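Local coordinates for ribose ABC transporter, substrate binding protein (Conexibacter woesei, PDB 4KQ9) that probably binds ribose or a related carbohydrate outside the cell membrane and passes it to an ABC transporter, at residues V69-G74 / D96-D101; P90-A95 / D256-Y261; V102-F107 / P268-F273; V108-A113 / Y248-I253. The protein carries 1 engineered substitution. All blocks are in the same frame, centred on the assembly; numbering follows the deposited sequence.

Contact 1: V69-G74 / D96-D101; sequences VSPIDG and DGLSED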
loop_
_atom_site.group_PDB
_atom_site.type_symbol
_atom_site.label_atom_id
_atom_site.label_comp_id
_atom_site.label_asym_id
_atom_site.label_seq_id
_atom_site.Cartn_x
_atom_site.Cartn_y
_atom_site.Cartn_z
ATOM N N VAL A 69 4.316 -11.939 8.264
ATOM C CA VAL A 69 4.392 -12.274 6.866
ATOM C C VAL A 69 3.798 -11.175 6.027
ATOM O O VAL A 69 2.641 -10.836 6.207
ATOM C CB VAL A 69 3.593 -13.543 6.515
ATOM C CG1 VAL A 69 3.829 -13.901 5.064
ATOM C CG2 VAL A 69 3.966 -14.724 7.418
ATOM N N SER A 70 4.578 -10.643 5.083
ATOM C CA SER A 70 4.001 -9.897 3.919
ATOM C C SER A 70 3.909 -10.878 2.726
ATOM O O SER A 70 4.947 -11.258 2.168
ATOM C CB SER A 70 4.851 -8.698 3.535
ATOM O OG SER A 70 4.985 -7.778 4.623
ATOM N N PRO A 71 2.700 -11.327 2.363
ATOM C CA PRO A 71 2.576 -12.446 1.414
ATOM C C PRO A 71 2.686 -12.018 -0.042
ATOM O O PRO A 71 1.980 -11.114 -0.483
ATOM C CB PRO A 71 1.180 -12.981 1.674
ATOM C CG PRO A 71 0.422 -11.815 2.177
ATOM C CD PRO A 71 1.383 -10.887 2.846
ATOM N N ILE A 72 3.603 -12.653 -0.765
ATOM C CA ILE A 72 3.726 -12.407 -2.203
ATOM C C ILE A 72 2.445 -12.724 -2.983
ATOM O O ILE A 72 2.115 -12.025 -3.917
ATOM C CB ILE A 72 4.911 -13.156 -2.848
ATOM C CG1 ILE A 72 5.001 -12.757 -4.336
ATOM C CG2 ILE A 72 4.764 -14.666 -2.734
ATOM C CD1 ILE A 72 6.375 -13.004 -4.911
ATOM N N ASP A 73 1.719 -13.760 -2.606
ATOM C CA ASP A 73 0.433 -14.045 -3.247
ATOM C C ASP A 73 -0.563 -14.445 -2.190
ATOM O O ASP A 73 -0.327 -15.392 -1.443
ATOM C CB ASP A 73 0.541 -15.197 -4.270
ATOM C CG ASP A 73 -0.838 -15.668 -4.773
ATOM O OD1 ASP A 73 -1.504 -14.909 -5.491
ATOM O OD2 ASP A 73 -1.293 -16.773 -4.427
ATOM N N GLY A 74 -1.711 -13.790 -2.181
ATOM C CA GLY A 74 -2.719 -14.010 -1.143
ATOM C C GLY A 74 -3.461 -15.343 -1.067
ATOM O O GLY A 74 -4.109 -15.641 -0.054
ATOM N N ASP A 96 -0.277 -6.631 3.171
ATOM C CA ASP A 96 -1.194 -7.367 2.348
ATOM C C ASP A 96 -1.709 -8.594 3.091
ATOM O O ASP A 96 -0.981 -9.237 3.881
ATOM C CB ASP A 96 -0.511 -7.827 1.054
ATOM C CG ASP A 96 -0.188 -6.673 0.120
ATOM O OD1 ASP A 96 -1.138 -6.042 -0.442
ATOM O OD2 ASP A 96 1.029 -6.399 -0.032
ATOM N N GLY A 97 -2.950 -8.937 2.795
ATOM C CA GLY A 97 -3.664 -10.021 3.444
ATOM C C GLY A 97 -3.756 -11.281 2.587
ATOM O O GLY A 97 -3.062 -11.416 1.600
ATOM N N LEU A 98 -4.523 -12.255 3.046
ATOM C CA LEU A 98 -4.707 -13.513 2.316
ATOM C C LEU A 98 -6.116 -13.525 1.790
ATOM O O LEU A 98 -6.946 -12.646 2.140
ATOM C CB LEU A 98 -4.480 -14.719 3.207
ATOM C CG LEU A 98 -3.109 -14.808 3.892
ATOM C CD1 LEU A 98 -2.946 -16.015 4.805
ATOM C CD2 LEU A 98 -1.980 -14.735 2.886
ATOM N N SER A 99 -6.382 -14.519 0.945
ATOM C CA SER A 99 -7.705 -14.711 0.341
ATOM C C SER A 99 -8.744 -15.270 1.296
ATOM O O SER A 99 -9.917 -15.244 0.986
ATOM C CB SER A 99 -7.619 -15.662 -0.853
ATOM O OG SER A 99 -7.436 -17.004 -0.407
ATOM N N GLU A 100 -8.343 -15.782 2.448
ATOM C CA GLU A 100 -9.335 -16.179 3.408
ATOM C C GLU A 100 -8.723 -16.142 4.779
ATOM O O GLU A 100 -7.495 -16.113 4.903
ATOM C CB GLU A 100 -9.824 -17.605 3.087
ATOM C CG GLU A 100 -8.801 -18.693 3.424
ATOM C CD GLU A 100 -9.174 -20.082 2.853
ATOM O OE1 GLU A 100 -9.288 -20.211 1.604
ATOM O OE2 GLU A 100 -9.352 -21.040 3.653
ATOM N N ASP A 101 -9.571 -16.184 5.806
ATOM C CA ASP A 101 -9.117 -16.090 7.207
ATOM C C ASP A 101 -8.466 -17.396 7.547
ATOM O O ASP A 101 -9.051 -18.439 7.375
ATOM C CB ASP A 101 -10.309 -15.811 8.143
ATOM C CG ASP A 101 -9.907 -15.545 9.623
ATOM O OD1 ASP A 101 -8.749 -15.763 10.064
ATOM O OD2 ASP A 101 -10.810 -15.150 10.400
#
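Pro71 lays the CD and CG side of its ring against the carbonyl oxygens of Asp96 and Gly97, joining two loops that follow the neighbouring parallel strands 66-69 and 91-94 in one alpha/beta domain of a periplasmic binding protein. This is the tight part. Pro71 CD comes within 3.1 Å of Asp96 O, an oxygen that the contact buries and that has no hydrogen-bond partner, while Pro71 CG stands 3.6 Å from Gly97 O. Further round the ring, Pro71 CB meets one of the two leucine methyls, Leu98 CD2, at 3.8 Å. Leu98 CB in turn packs on Gly74 O at 3.4 Å, and Ile81 of helix 78-86 also touches this leucine. Packing is sparser at the two margins. The Asp96 side chain touches the proline through CB, 4.0 Å from Pro71 CD, whereas its OD2 is hydrogen-bonded to a glycerol probably carried over from crystallisation. At the other margin lies solvent-exposed Ser99, whose OG remains 3.6 Å from Gly74 O. The loops are tied there through the backbone: Ser99 N donates to Gly74 O over 2.7 Å with an N-H...O angle of 154°, approaching from above the carbonyl plane, 45° out of it.

Contact 2: P90-A95 / D256-Y261; sequences PVILLA and DVMADY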
loop_
_atom_site.group_PDB
_atom_site.type_symbol
_atom_site.label_atom_id
_atom_site.label_comp_id
_atom_site.label_asym_id
_atom_site.label_seq_id
_atom_site.Cartn_x
_atom_site.Cartn_y
_atom_site.Cartn_z
ATOM N N PRO A 90 1.981 -17.672 16.589
ATOM C CA PRO A 90 1.113 -16.502 16.330
ATOM C C PRO A 90 1.618 -15.830 15.038
ATOM O O PRO A 90 2.833 -15.616 14.923
ATOM C CB PRO A 90 1.402 -15.569 17.476
ATOM C CG PRO A 90 2.381 -16.271 18.381
ATOM C CD PRO A 90 2.906 -17.478 17.696
ATOM N N VAL A 91 0.711 -15.539 14.105
ATOM C CA VAL A 91 1.072 -14.953 12.816
ATOM C C VAL A 91 0.419 -13.586 12.622
ATOM O O VAL A 91 -0.763 -13.449 12.830
ATOM C CB VAL A 91 0.568 -15.827 11.691
ATOM C CG1 VAL A 91 0.819 -15.201 10.333
ATOM C CG2 VAL A 91 1.215 -17.208 11.779
ATOM N N ILE A 92 1.168 -12.608 12.139
ATOM C CA ILE A 92 0.590 -11.320 11.795
ATOM C C ILE A 92 0.826 -11.174 10.292
ATOM O O ILE A 92 1.947 -11.309 9.846
ATOM C CB ILE A 92 1.235 -10.143 12.560
ATOM C CG1 ILE A 92 0.878 -10.229 14.061
ATOM C CG2 ILE A 92 0.759 -8.794 11.972
ATOM C CD1 ILE A 92 1.604 -9.174 14.894
ATOM N N LEU A 93 -0.216 -10.868 9.553
ATOM C CA LEU A 93 -0.074 -10.477 8.191
ATOM C C LEU A 93 0.236 -8.982 8.117
ATOM O O LEU A 93 -0.315 -8.168 8.888
ATOM C CB LEU A 93 -1.350 -10.776 7.403
ATOM C CG LEU A 93 -1.694 -12.243 7.503
ATOM C CD1 LEU A 93 -3.118 -12.420 7.039
ATOM C CD2 LEU A 93 -0.649 -13.047 6.726
ATOM N N LEU A 94 1.073 -8.609 7.156
ATOM C CA LEU A 94 1.616 -7.249 7.141
ATOM C C LEU A 94 1.596 -6.696 5.720
ATOM O O LEU A 94 2.135 -7.330 4.814
ATOM C CB LEU A 94 3.025 -7.261 7.749
ATOM C CG LEU A 94 3.708 -5.910 7.816
ATOM C CD1 LEU A 94 2.897 -4.856 8.501
ATOM C CD2 LEU A 94 5.066 -5.940 8.469
ATOM N N ALA A 95 0.963 -5.535 5.560
ATOM C CA ALA A 95 0.734 -4.753 4.297
ATOM C C ALA A 95 -0.303 -5.323 3.317
ATOM O O ALA A 95 -1.094 -4.579 2.687
ATOM C CB ALA A 95 2.038 -4.436 3.590
ATOM N N ASP A 256 5.383 -3.790 17.381
ATOM C CA ASP A 256 4.730 -3.424 18.615
ATOM C C ASP A 256 3.520 -4.334 18.952
ATOM O O ASP A 256 3.358 -4.708 20.042
ATOM C CB ASP A 256 4.351 -1.985 18.650
ATOM C CG ASP A 256 5.489 -1.086 19.144
ATOM O OD1 ASP A 256 6.421 -1.545 19.845
ATOM O OD2 ASP A 256 5.429 0.062 18.792
ATOM N N VAL A 257 2.707 -4.639 17.966
ATOM C CA VAL A 257 1.622 -5.570 18.141
ATOM C C VAL A 257 2.124 -6.944 18.615
ATOM O O VAL A 257 1.685 -7.470 19.577
ATOM C CB VAL A 257 0.783 -5.663 16.869
ATOM C CG1 VAL A 257 -0.264 -6.714 17.022
ATOM C CG2 VAL A 257 0.135 -4.324 16.615
HETATM N N MSE A 258 3.062 -7.490 17.912
HETATM C CA MSE A 258 3.620 -8.751 18.301
HETATM C C MSE A 258 4.273 -8.684 19.645
HETATM O O MSE A 258 4.018 -9.563 20.476
HETATM C CB MSE A 258 4.634 -9.235 17.277
HETATM C CG MSE A 258 5.288 -10.565 17.630
HETATM SE SE MSE A 258 3.951 -12.021 17.442
HETATM C CE MSE A 258 3.969 -12.167 15.524
ATOM N N ALA A 259 5.105 -7.684 19.917
ATOM C CA ALA A 259 5.762 -7.640 21.246
ATOM C C ALA A 259 4.763 -7.449 22.414
ATOM O O ALA A 259 4.896 -8.106 23.465
ATOM C CB ALA A 259 6.867 -6.617 21.287
ATOM N N ASP A 260 3.707 -6.665 22.218
ATOM C CA ASP A 260 2.725 -6.510 23.261
ATOM C C ASP A 260 1.996 -7.842 23.498
ATOM O O ASP A 260 1.686 -8.180 24.658
ATOM C CB ASP A 260 1.666 -5.442 22.969
ATOM C CG ASP A 260 2.191 -4.006 23.042
ATOM O OD1 ASP A 260 3.284 -3.746 23.597
ATOM O OD2 ASP A 260 1.476 -3.103 22.530
ATOM N N TYR A 261 1.635 -8.548 22.430
ATOM C CA TYR A 261 1.006 -9.860 22.594
ATOM C C TYR A 261 1.943 -10.862 23.325
ATOM O O TYR A 261 1.486 -11.588 24.254
ATOM C CB TYR A 261 0.604 -10.444 21.274
ATOM C CG TYR A 261 0.024 -11.818 21.331
ATOM C CD1 TYR A 261 -1.200 -12.006 21.881
ATOM C CD2 TYR A 261 0.684 -12.941 20.775
ATOM C CE1 TYR A 261 -1.775 -13.244 21.952
ATOM C CE2 TYR A 261 0.120 -14.214 20.865
ATOM C CZ TYR A 261 -1.135 -14.332 21.449
ATOM O OH TYR A 261 -1.839 -15.517 21.515
#
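Ile92 drives its CD1 methyl into a shallow hollow on helix 247-264 bounded by Val257 and the selenomethionine Met258. With CD1 anti to CA (chi2 174°), the long branch is extended, and the methyl at its tip touches three things at once: Val257 CG1 at 3.8 Å, the backbone N of Met258, and Met258 CB at 3.9 Å. The isoleucine crosses Val257 obliquely but runs past Met258 in the opposite direction. Met258 answers with a bump of its own. Bends at chi2 (71°) and chi3 (77°) curl the chain back toward the strand, and its CE methyl touches both Ile92 CG1, 3.9 Å away, and Pro90 O, 3.7 Å away. Beyond this, the Pro90 ring meets Tyr261: the proline's CB and CG are each 3.9 Å from Tyr261 CE2. The tyrosine hydroxyl has its polar partner elsewhere, in Lys267. This is helix-on-sheet packing of a layered alpha/beta domain. Ile92 meets helix 247-264, while the adjacent Val91 points the other way, onto Ile81, Ala84 and Val85 of helix 78-86. On the helix, Asp256 and Asp260 form salt bridges with Arg36, away from this interface. No hydrogen bond links strand and helix here; their mutual position depends on burial of apolar groups and on fit of shape rather than on directional bonds.

Contact 3: V102-F107 / P268-F273; sequences VGQLSF and PDRRIF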
loop_
_atom_site.group_PDB
_atom_site.type_symbol
_atom_site.label_atom_id
_atom_site.label_comp_id
_atom_site.label_asym_id
_atom_site.label_seq_id
_atom_site.Cartn_x
_atom_site.Cartn_y
_atom_site.Cartn_z
ATOM N N VAL A 102 -7.246 -17.361 8.042
ATOM C CA VAL A 102 -6.640 -18.579 8.517
ATOM C C VAL A 102 -6.307 -18.552 10.022
ATOM O O VAL A 102 -5.432 -19.294 10.454
ATOM C CB VAL A 102 -5.370 -18.924 7.673
ATOM C CG1 VAL A 102 -5.717 -19.003 6.187
ATOM C CG2 VAL A 102 -4.262 -17.914 7.884
ATOM N N GLY A 103 -6.953 -17.707 10.834
ATOM C CA GLY A 103 -6.632 -17.730 12.274
ATOM C C GLY A 103 -5.380 -16.933 12.669
ATOM O O GLY A 103 -4.803 -17.079 13.788
ATOM N N GLN A 104 -4.958 -16.055 11.775
ATOM C CA GLN A 104 -3.935 -15.078 12.127
ATOM C C GLN A 104 -4.353 -14.271 13.335
ATOM O O GLN A 104 -5.560 -13.974 13.562
ATOM C CB GLN A 104 -3.572 -14.196 10.931
ATOM C CG GLN A 104 -4.579 -13.136 10.513
ATOM C CD GLN A 104 -5.686 -13.712 9.665
ATOM O OE1 GLN A 104 -5.618 -14.880 9.277
ATOM N NE2 GLN A 104 -6.706 -12.898 9.351
ATOM N N LEU A 105 -3.360 -13.891 14.090
ATOM C CA LEU A 105 -3.502 -12.932 15.183
ATOM C C LEU A 105 -4.008 -11.564 14.742
ATOM O O LEU A 105 -4.893 -10.987 15.403
ATOM C CB LEU A 105 -2.138 -12.791 15.877
ATOM C CG LEU A 105 -2.070 -12.057 17.201
ATOM C CD1 LEU A 105 -2.657 -12.938 18.291
ATOM C CD2 LEU A 105 -0.622 -11.631 17.507
ATOM N N SER A 106 -3.444 -11.025 13.648
ATOM C CA SER A 106 -3.913 -9.792 13.076
ATOM C C SER A 106 -3.417 -9.606 11.623
ATOM O O SER A 106 -2.502 -10.307 11.153
ATOM C CB SER A 106 -3.439 -8.609 13.944
ATOM O OG SER A 106 -4.094 -7.421 13.572
ATOM N N PHE A 107 -4.040 -8.641 10.951
ATOM C CA PHE A 107 -3.658 -8.120 9.645
ATOM C C PHE A 107 -3.446 -6.620 9.814
ATOM O O PHE A 107 -4.347 -5.884 10.109
ATOM C CB PHE A 107 -4.719 -8.452 8.631
ATOM C CG PHE A 107 -4.516 -7.813 7.289
ATOM C CD1 PHE A 107 -3.269 -7.419 6.837
ATOM C CD2 PHE A 107 -5.600 -7.634 6.465
ATOM C CE1 PHE A 107 -3.121 -6.779 5.609
ATOM C CE2 PHE A 107 -5.462 -7.029 5.230
ATOM C CZ PHE A 107 -4.221 -6.610 4.781
ATOM N N PRO A 268 -4.644 -8.815 20.247
ATOM C CA PRO A 268 -4.920 -7.522 19.579
ATOM C C PRO A 268 -6.213 -7.607 18.739
ATOM O O PRO A 268 -6.704 -8.708 18.498
ATOM C CB PRO A 268 -3.705 -7.369 18.673
ATOM C CG PRO A 268 -3.285 -8.718 18.416
ATOM C CD PRO A 268 -3.695 -9.627 19.499
ATOM N N ASP A 269 -6.660 -6.467 18.244
ATOM C CA ASP A 269 -7.649 -6.344 17.188
ATOM C C ASP A 269 -7.097 -7.145 15.993
ATOM O O ASP A 269 -5.900 -7.090 15.707
ATOM C CB ASP A 269 -7.857 -4.883 16.828
ATOM C CG ASP A 269 -8.406 -4.059 18.033
ATOM O OD1 ASP A 269 -9.596 -4.138 18.271
ATOM O OD2 ASP A 269 -7.649 -3.378 18.766
ATOM N N ARG A 270 -7.986 -7.886 15.318
ATOM C CA ARG A 270 -7.588 -8.728 14.217
ATOM C C ARG A 270 -7.374 -7.972 12.917
ATOM O O ARG A 270 -6.722 -8.515 12.056
ATOM C CB ARG A 270 -8.562 -9.894 14.029
ATOM C CG ARG A 270 -8.678 -10.805 15.254
ATOM C CD ARG A 270 -9.369 -12.110 14.865
ATOM N NE ARG A 270 -8.471 -12.939 14.046
ATOM C CZ ARG A 270 -8.851 -13.641 12.978
ATOM N NH1 ARG A 270 -10.117 -13.596 12.567
ATOM N NH2 ARG A 270 -7.962 -14.379 12.308
ATOM N N ARG A 271 -7.871 -6.723 12.805
ATOM C CA ARG A 271 -7.567 -5.825 11.711
ATOM C C ARG A 271 -7.042 -4.535 12.291
ATOM O O ARG A 271 -7.716 -3.924 13.088
ATOM C CB ARG A 271 -8.794 -5.626 10.785
ATOM C CG ARG A 271 -8.531 -4.869 9.527
ATOM C CD ARG A 271 -7.697 -5.675 8.538
ATOM N NE ARG A 271 -7.453 -4.930 7.306
ATOM C CZ ARG A 271 -6.453 -4.082 7.042
ATOM N NH1 ARG A 271 -5.515 -3.817 7.930
ATOM N NH2 ARG A 271 -6.395 -3.461 5.869
ATOM N N ILE A 272 -5.836 -4.112 11.920
ATOM C CA ILE A 272 -5.306 -2.826 12.454
ATOM C C ILE A 272 -4.914 -2.005 11.221
ATOM O O ILE A 272 -4.000 -2.410 10.510
ATOM C CB ILE A 272 -4.087 -3.080 13.355
ATOM C CG1 ILE A 272 -4.494 -3.870 14.608
ATOM C CG2 ILE A 272 -3.334 -1.790 13.626
ATOM C CD1 ILE A 272 -3.364 -4.512 15.398
ATOM N N PHE A 273 -5.699 -0.949 10.925
ATOM C CA PHE A 273 -5.459 -0.054 9.812
ATOM C C PHE A 273 -4.324 0.871 10.227
ATOM O O PHE A 273 -4.316 1.385 11.333
ATOM C CB PHE A 273 -6.693 0.782 9.536
ATOM C CG PHE A 273 -7.882 -0.006 9.131
ATOM C CD1 PHE A 273 -7.854 -0.827 8.038
ATOM C CD2 PHE A 273 -9.060 0.093 9.847
ATOM C CE1 PHE A 273 -8.996 -1.550 7.639
ATOM C CE2 PHE A 273 -10.211 -0.614 9.453
ATOM C CZ PHE A 273 -10.192 -1.427 8.333
HETATM O O HOH W 1 -7.380 -10.413 10.311
HETATM O O HOH W 2 -6.054 -11.299 17.703
#
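Phe107 and Arg271 pair as parallel strands, Phe107 N donating to Arg270 O and Ile272 N to Phe107 O, which places 271-273 as an edge strand of the six-stranded parallel sheet. The two paired side chains run the same way: the Arg271 guanidinium lies flat on the phenyl ring with the planes 24° apart, a cation-pi stack in which Arg271 CZ is 3.9 Å from the Phe107 ring centroid. Phe273 CE1 covers the opposite guanidinium face. Arg271 NH1 also donates to Phe107 O over 3.2 Å, from the other side of the carbonyl plane than Ile272 N, while its NH2 is bound by Ser110 O. Arg270 works differently. It grips Gln104 O side-on, Arg270 NE at 3.1 Å nearly along the C=O axis and Arg270 NH2 at 2.7 Å on a lone pair, with the oxygen in the guanidinium plane; NH2 forms a salt bridge with Asp101 as well. Ser106 OG, placed anti to the backbone N (chi1 -168°), donates to a lone pair of Asp269 O at 2.8 Å. Leu105 crosses Pro268 at about a right angle, Leu105 CD1 lying 3.7 Å from Pro268 CD. A water bridges Gln104 NE2 to Arg270 O. Both arginines thus supply donors to main-chain carbonyls of the neighbouring segment, so the edge pairing is reinforced by charged groups that the aromatic face and Asp101 probably help to stabilise.

Contact 4: V108-A113 / Y248-I253; sequences VGSDFA and YEQGGI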
loop_
_atom_site.group_PDB
_atom_site.type_symbol
_atom_site.label_atom_id
_atom_site.label_comp_id
_atom_site.label_asym_id
_atom_site.label_seq_id
_atom_site.Cartn_x
_atom_site.Cartn_y
_atom_site.Cartn_z
ATOM N N VAL A 108 -2.193 -6.219 9.763
ATOM C CA VAL A 108 -1.735 -4.856 9.936
ATOM C C VAL A 108 -1.460 -4.335 8.521
ATOM O O VAL A 108 -0.639 -4.917 7.778
ATOM C CB VAL A 108 -0.443 -4.807 10.783
ATOM C CG1 VAL A 108 0.205 -3.446 10.794
ATOM C CG2 VAL A 108 -0.723 -5.185 12.212
ATOM N N GLY A 109 -2.113 -3.230 8.155
ATOM C CA GLY A 109 -1.845 -2.650 6.858
ATOM C C GLY A 109 -2.923 -1.647 6.447
ATOM O O GLY A 109 -3.880 -1.375 7.179
ATOM N N SER A 110 -2.658 -0.942 5.347
ATOM C CA SER A 110 -3.522 0.176 4.975
ATOM C C SER A 110 -4.942 -0.293 4.706
ATOM O O SER A 110 -5.160 -1.419 4.321
ATOM C CB SER A 110 -3.028 0.887 3.674
ATOM O OG SER A 110 -1.724 1.295 3.791
ATOM N N ASP A 111 -5.869 0.640 4.872
ATOM C CA ASP A 111 -7.246 0.503 4.450
ATOM C C ASP A 111 -7.353 1.039 3.025
ATOM O O ASP A 111 -7.403 2.266 2.810
ATOM C CB ASP A 111 -8.093 1.370 5.370
ATOM C CG ASP A 111 -9.590 1.326 5.032
ATOM O OD1 ASP A 111 -9.988 0.696 4.040
ATOM O OD2 ASP A 111 -10.349 1.960 5.803
ATOM N N PHE A 112 -7.337 0.125 2.084
ATOM C CA PHE A 112 -7.269 0.465 0.673
ATOM C C PHE A 112 -8.536 1.258 0.262
ATOM O O PHE A 112 -8.434 2.112 -0.593
ATOM C CB PHE A 112 -7.120 -0.765 -0.198
ATOM C CG PHE A 112 -5.874 -1.605 0.051
ATOM C CD1 PHE A 112 -4.661 -1.041 0.379
ATOM C CD2 PHE A 112 -5.927 -3.005 -0.187
ATOM C CE1 PHE A 112 -3.531 -1.821 0.588
ATOM C CE2 PHE A 112 -4.792 -3.794 -0.011
ATOM C CZ PHE A 112 -3.585 -3.198 0.387
ATOM N N ALA A 113 -9.682 1.028 0.925
ATOM C CA ALA A 113 -10.946 1.795 0.661
ATOM C C ALA A 113 -10.839 3.204 1.074
ATOM O O ALA A 113 -11.332 4.095 0.399
ATOM C CB ALA A 113 -12.114 1.137 1.388
ATOM N N TYR A 248 7.390 2.470 6.614
ATOM C CA TYR A 248 8.228 2.451 7.812
ATOM C C TYR A 248 7.417 2.269 9.103
ATOM O O TYR A 248 7.781 1.459 9.991
ATOM C CB TYR A 248 9.055 3.749 7.898
ATOM C CG TYR A 248 10.144 3.667 8.973
ATOM C CD1 TYR A 248 11.379 3.132 8.694
ATOM C CD2 TYR A 248 9.919 4.160 10.247
ATOM C CE1 TYR A 248 12.382 3.066 9.682
ATOM C CE2 TYR A 248 10.898 4.105 11.219
ATOM C CZ TYR A 248 12.110 3.543 10.921
ATOM O OH TYR A 248 13.063 3.511 11.889
ATOM N N GLU A 249 6.330 3.032 9.231
ATOM C CA GLU A 249 5.438 2.891 10.342
ATOM C C GLU A 249 4.751 1.534 10.414
ATOM O O GLU A 249 4.499 1.033 11.532
ATOM C CB GLU A 249 4.408 3.993 10.283
ATOM C CG GLU A 249 3.735 4.268 11.608
ATOM C CD GLU A 249 3.026 5.647 11.714
ATOM O OE1 GLU A 249 2.992 6.509 10.762
ATOM O OE2 GLU A 249 2.523 5.886 12.845
ATOM N N GLN A 250 4.366 0.968 9.262
ATOM C CA GLN A 250 3.768 -0.314 9.258
ATOM C C GLN A 250 4.668 -1.329 10.003
ATOM O O GLN A 250 4.179 -2.180 10.779
ATOM C CB GLN A 250 3.488 -0.814 7.849
ATOM C CG GLN A 250 2.397 -0.026 7.132
ATOM C CD GLN A 250 1.727 -0.832 6.025
ATOM O OE1 GLN A 250 1.481 -2.010 6.189
ATOM N NE2 GLN A 250 1.434 -0.210 4.925
ATOM N N GLY A 251 5.945 -1.294 9.666
ATOM C CA GLY A 251 6.927 -2.230 10.244
ATOM C C GLY A 251 7.042 -2.089 11.743
ATOM O O GLY A 251 7.026 -3.087 12.436
ATOM N N GLY A 252 7.028 -0.855 12.228
ATOM C CA GLY A 252 7.070 -0.575 13.663
ATOM C C GLY A 252 5.820 -1.071 14.378
ATOM O O GLY A 252 5.871 -1.651 15.443
ATOM N N ILE A 253 4.682 -0.821 13.780
ATOM C CA ILE A 253 3.421 -1.182 14.373
ATOM C C ILE A 253 3.304 -2.691 14.458
ATOM O O ILE A 253 2.871 -3.221 15.514
ATOM C CB ILE A 253 2.229 -0.561 13.580
ATOM C CG1 ILE A 253 2.105 0.922 13.869
ATOM C CG2 ILE A 253 0.903 -1.201 13.963
ATOM C CD1 ILE A 253 1.148 1.636 12.898
HETATM O O HOH W 3 -0.549 -1.688 3.404
#
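Gln250 reaches from helix 247-264 to the 108-110 backbone, its OE1 lying 3.5 Å from Gly109 CA. The other branch of the amide works through solvent: Gln250 NE2 donates to a water at 2.9 Å, and the same water accepts from Ser110 N at 3.0 Å. Gln250 CG is anti to the carbonyl carbon (chi1 -68°), and the chain continues extended, which carries the amide across to the loop. One turn further along the helix, Ile253 CG2 touches Val108 CG1 at 3.9 Å, a small apolar contact. In the next shell, Gln245 holds both polar partners, its O accepting from Gln250 NE2 and its NE2 hydrogen-bonding Ser110 OG. Gly109 has backbone angles (phi 164°, psi 172°) at which a side chain would collide with the preceding carbonyl oxygen. Its own carbonyl and that of Ser110 are bound by Arg271. The strand and the loop after it form one of the crossovers between the two alpha/beta domains, a hallmark of periplasmic sugar-binding proteins: strand 106-109 belongs to the six-stranded sheet, whereas helix 112-126 leads to strand 132-136 of the four-stranded one. Asp111 sits at the N-cap of that helix, its OD1 accepting a weak bond from Ala113 N at 3.1 Å, and its backbone N is hydrogen-bonded to a glycerol, probably from the crystallisation liquor. Beyond it, Phe112 packs edge-to-face with Phe144, whose neighbours in helix 143-159 also touch the new helix.

How the contacts relate
The four contacts lie in and around one six-stranded parallel sheet. Contacts 2 and 3 are closest, with centres about 8 Å apart, because strands 91-94 and 106-109 are neighbours: Leu93 N is 2.8 Å from Ser106 O. Contacts 2 and 4 share helix 247-264, and Ala95 N lies 2.8 Å from Val108 O. Contact 3 reaches contact 4 through Arg271 and contact 1 through the salt bridge from Arg270 NH2 to Asp101 OD1, 2.8 Å long. Glycerol, probably from crystallisation, is hydrogen-bonded to Asp96 in contact 1 and Asp111 in contact 4, in loops after their strands, where relatives bind sugar between the domains; the one at Gln104 lies before strand 106-109.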